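DUF4848 domain-containing protein (Bacteroides thetaiotaomicron, PDB 4LB8) is of unknown function, a member of the DUF4848 family whose chain joins a helix-rich N-terminal part to a beta-rich C-terminal part and is seen here as a two-subunit assembly. Local coordinates at residues N195-K200 with G252-K257. Residues are numbered along the deposited sequence; the frame is centred on the assembly and turned at random.
Sequences NFTSQK and GGNVTK
Gly252 and Gly253 run alongside Ser198 just ahead of strand 254-262, a worked example of how a loop can add to an antiparallel pairing before its first bridge. The carbonyl of Gly252 is hydrogen-bonded to the hydroxyl of Tyr213, whose ring also meets that of Phe196. At Gly253 the CA lies 3.5 Å from Ser198 OG, while Gly253 O accepts a hydrogen bond from the backbone N-H of Ser198 and takes a CA-H...O contact from Thr197 CA at 3.2 Å. Strand 254-262 then begins with Asn254, in a non-hydrogen-bonded pair with Thr197; their side chains lie side by side, Thr197 CG2 being 3.8 Å from Asn254 OD1. That same oxygen accepts a hydrogen bond from Asn195 ND2 at 2.7 Å, almost straight at 172°, although the two amide planes are turned 52° apart. The first torsion of Asn195 sets CG anti to its backbone N (chi1 -170°). Val255 and Phe196 form the hydrogen-bonded pair between, with distances of 2.8 Å from Val255 N to Phe196 O and 2.9 Å from Phe196 N to Val255 O. Val255 O accepts a second bond, from Asn195 ND2 standing above its carbonyl plane at 3.2 Å. Both acceptors lie in the Asn195 amide plane, and together they hold that amide. An alanine in place of Asn195 would probably leave Asn254 OD1 without this donor and Val255 O with Phe196 N as the one remaining N-H donor of the two. On the other face, Phe196 CB packs against Val255 CB. Thr256, paired with Asn195, has its OG1 hydrogen-bonded to Glu124 of the second subunit, and Asn195 packs on Arg151 of that subunit, which puts this face at the subunit interface. This is an antiparallel strand pairing in which Asn195 ND2 adds two side-chain hydrogen bonds to the backbone ones, within the antiparallel sheet containing strands 191-201 and 254-262.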
loop_
_atom_site.group_PDB
_atom_site.type_symbol
_atom_site.label_atom_id
_atom_site.label_comp_id
_atom_site.label_asym_id
_atom_site.label_seq_id
_atom_site.Cartn_x
_atom_site.Cartn_y
_atom_site.Cartn_z
ATOM N N ASN A 195 17.722 4.893 -10.997
ATOM C CA ASN A 195 16.753 5.948 -11.202
ATOM C C ASN A 195 16.139 6.289 -9.826
ATOM O O ASN A 195 15.548 5.429 -9.176
ATOM C CB ASN A 195 15.689 5.539 -12.247
ATOM C CG ASN A 195 14.748 6.631 -12.745
ATOM O OD1 ASN A 195 13.713 6.341 -13.343
ATOM N ND2 ASN A 195 15.044 7.899 -12.511
ATOM N N PHE A 196 16.438 7.504 -9.335
ATOM C CA PHE A 196 15.933 8.087 -8.093
ATOM C C PHE A 196 14.802 8.978 -8.504
ATOM O O PHE A 196 14.996 9.836 -9.369
ATOM C CB PHE A 196 17.017 8.868 -7.346
ATOM C CG PHE A 196 18.165 8.089 -6.756
ATOM C CD1 PHE A 196 19.281 7.773 -7.522
ATOM C CD2 PHE A 196 18.183 7.762 -5.404
ATOM C CE1 PHE A 196 20.371 7.094 -6.962
ATOM C CE2 PHE A 196 19.285 7.083 -4.841
ATOM C CZ PHE A 196 20.372 6.760 -5.625
ATOM N N THR A 197 13.601 8.742 -7.946
ATOM C CA THR A 197 12.393 9.482 -8.329
ATOM C C THR A 197 11.645 10.090 -7.122
ATOM O O THR A 197 11.676 9.542 -6.018
ATOM C CB THR A 197 11.427 8.577 -9.140
ATOM O OG1 THR A 197 11.210 7.361 -8.430
ATOM C CG2 THR A 197 11.926 8.270 -10.549
ATOM N N SER A 198 10.976 11.229 -7.352
ATOM C CA SER A 198 10.196 11.881 -6.325
ATOM C C SER A 198 9.126 12.745 -6.941
ATOM O O SER A 198 9.371 13.484 -7.911
ATOM C CB SER A 198 11.066 12.697 -5.372
ATOM O OG SER A 198 11.372 13.988 -5.872
ATOM N N GLN A 199 7.933 12.652 -6.355
ATOM C CA GLN A 199 6.766 13.406 -6.774
ATOM C C GLN A 199 6.015 13.956 -5.564
ATOM O O GLN A 199 6.139 13.422 -4.462
ATOM C CB GLN A 199 5.837 12.530 -7.622
ATOM C CG GLN A 199 6.422 12.107 -8.966
ATOM C CD GLN A 199 5.371 11.470 -9.840
ATOM O OE1 GLN A 199 4.748 10.471 -9.479
ATOM N NE2 GLN A 199 5.117 12.057 -10.995
ATOM N N LYS A 200 5.268 15.048 -5.780
ATOM C CA LYS A 200 4.399 15.708 -4.808
ATOM C C LYS A 200 3.004 15.781 -5.409
ATOM O O LYS A 200 2.872 15.979 -6.625
ATOM C CB LYS A 200 4.916 17.118 -4.390
ATOM C CG LYS A 200 5.334 18.031 -5.552
ATOM C CD LYS A 200 4.276 19.033 -5.981
ATOM C CE LYS A 200 4.310 19.278 -7.473
ATOM N NZ LYS A 200 2.933 19.451 -8.029
ATOM N N GLY A 252 16.542 16.937 -8.527
ATOM C CA GLY A 252 15.216 16.862 -9.135
ATOM C C GLY A 252 14.477 15.571 -8.832
ATOM O O GLY A 252 14.996 14.701 -8.121
ATOM N N GLY A 253 13.268 15.452 -9.382
ATOM C CA GLY A 253 12.415 14.291 -9.173
ATOM C C GLY A 253 12.668 13.137 -10.120
ATOM O O GLY A 253 11.942 12.141 -10.079
ATOM N N ASN A 254 13.665 13.275 -11.010
ATOM C CA ASN A 254 14.038 12.215 -11.946
ATOM C C ASN A 254 15.558 12.205 -12.142
ATOM O O ASN A 254 16.068 12.717 -13.133
ATOM C CB ASN A 254 13.295 12.323 -13.287
ATOM C CG ASN A 254 13.320 11.030 -14.081
ATOM O OD1 ASN A 254 13.513 9.927 -13.546
ATOM N ND2 ASN A 254 13.133 11.136 -15.379
ATOM N N VAL A 255 16.272 11.588 -11.211
ATOM C CA VAL A 255 17.729 11.530 -11.273
ATOM C C VAL A 255 18.189 10.198 -11.842
ATOM O O VAL A 255 17.754 9.153 -11.369
ATOM C CB VAL A 255 18.303 11.778 -9.863
ATOM C CG1 VAL A 255 19.820 11.627 -9.827
ATOM C CG2 VAL A 255 17.868 13.145 -9.348
ATOM N N THR A 256 19.066 10.224 -12.855
ATOM C CA THR A 256 19.605 8.973 -13.401
ATOM C C THR A 256 21.093 8.914 -13.096
ATOM O O THR A 256 21.809 9.909 -13.221
ATOM C CB THR A 256 19.286 8.775 -14.869
ATOM O OG1 THR A 256 20.005 9.725 -15.657
ATOM C CG2 THR A 256 17.781 8.804 -15.156
ATOM N N LYS A 257 21.543 7.761 -12.624
ATOM C CA LYS A 257 22.933 7.571 -12.219
ATOM C C LYS A 257 23.473 6.199 -12.583
ATOM O O LYS A 257 22.745 5.220 -12.578
ATOM C CB LYS A 257 23.039 7.710 -10.669
ATOM C CG LYS A 257 22.906 9.111 -10.086
ATOM C CD LYS A 257 24.267 9.790 -9.907
ATOM C CE LYS A 257 24.140 11.088 -9.152
ATOM N NZ LYS A 257 25.112 12.117 -9.610
#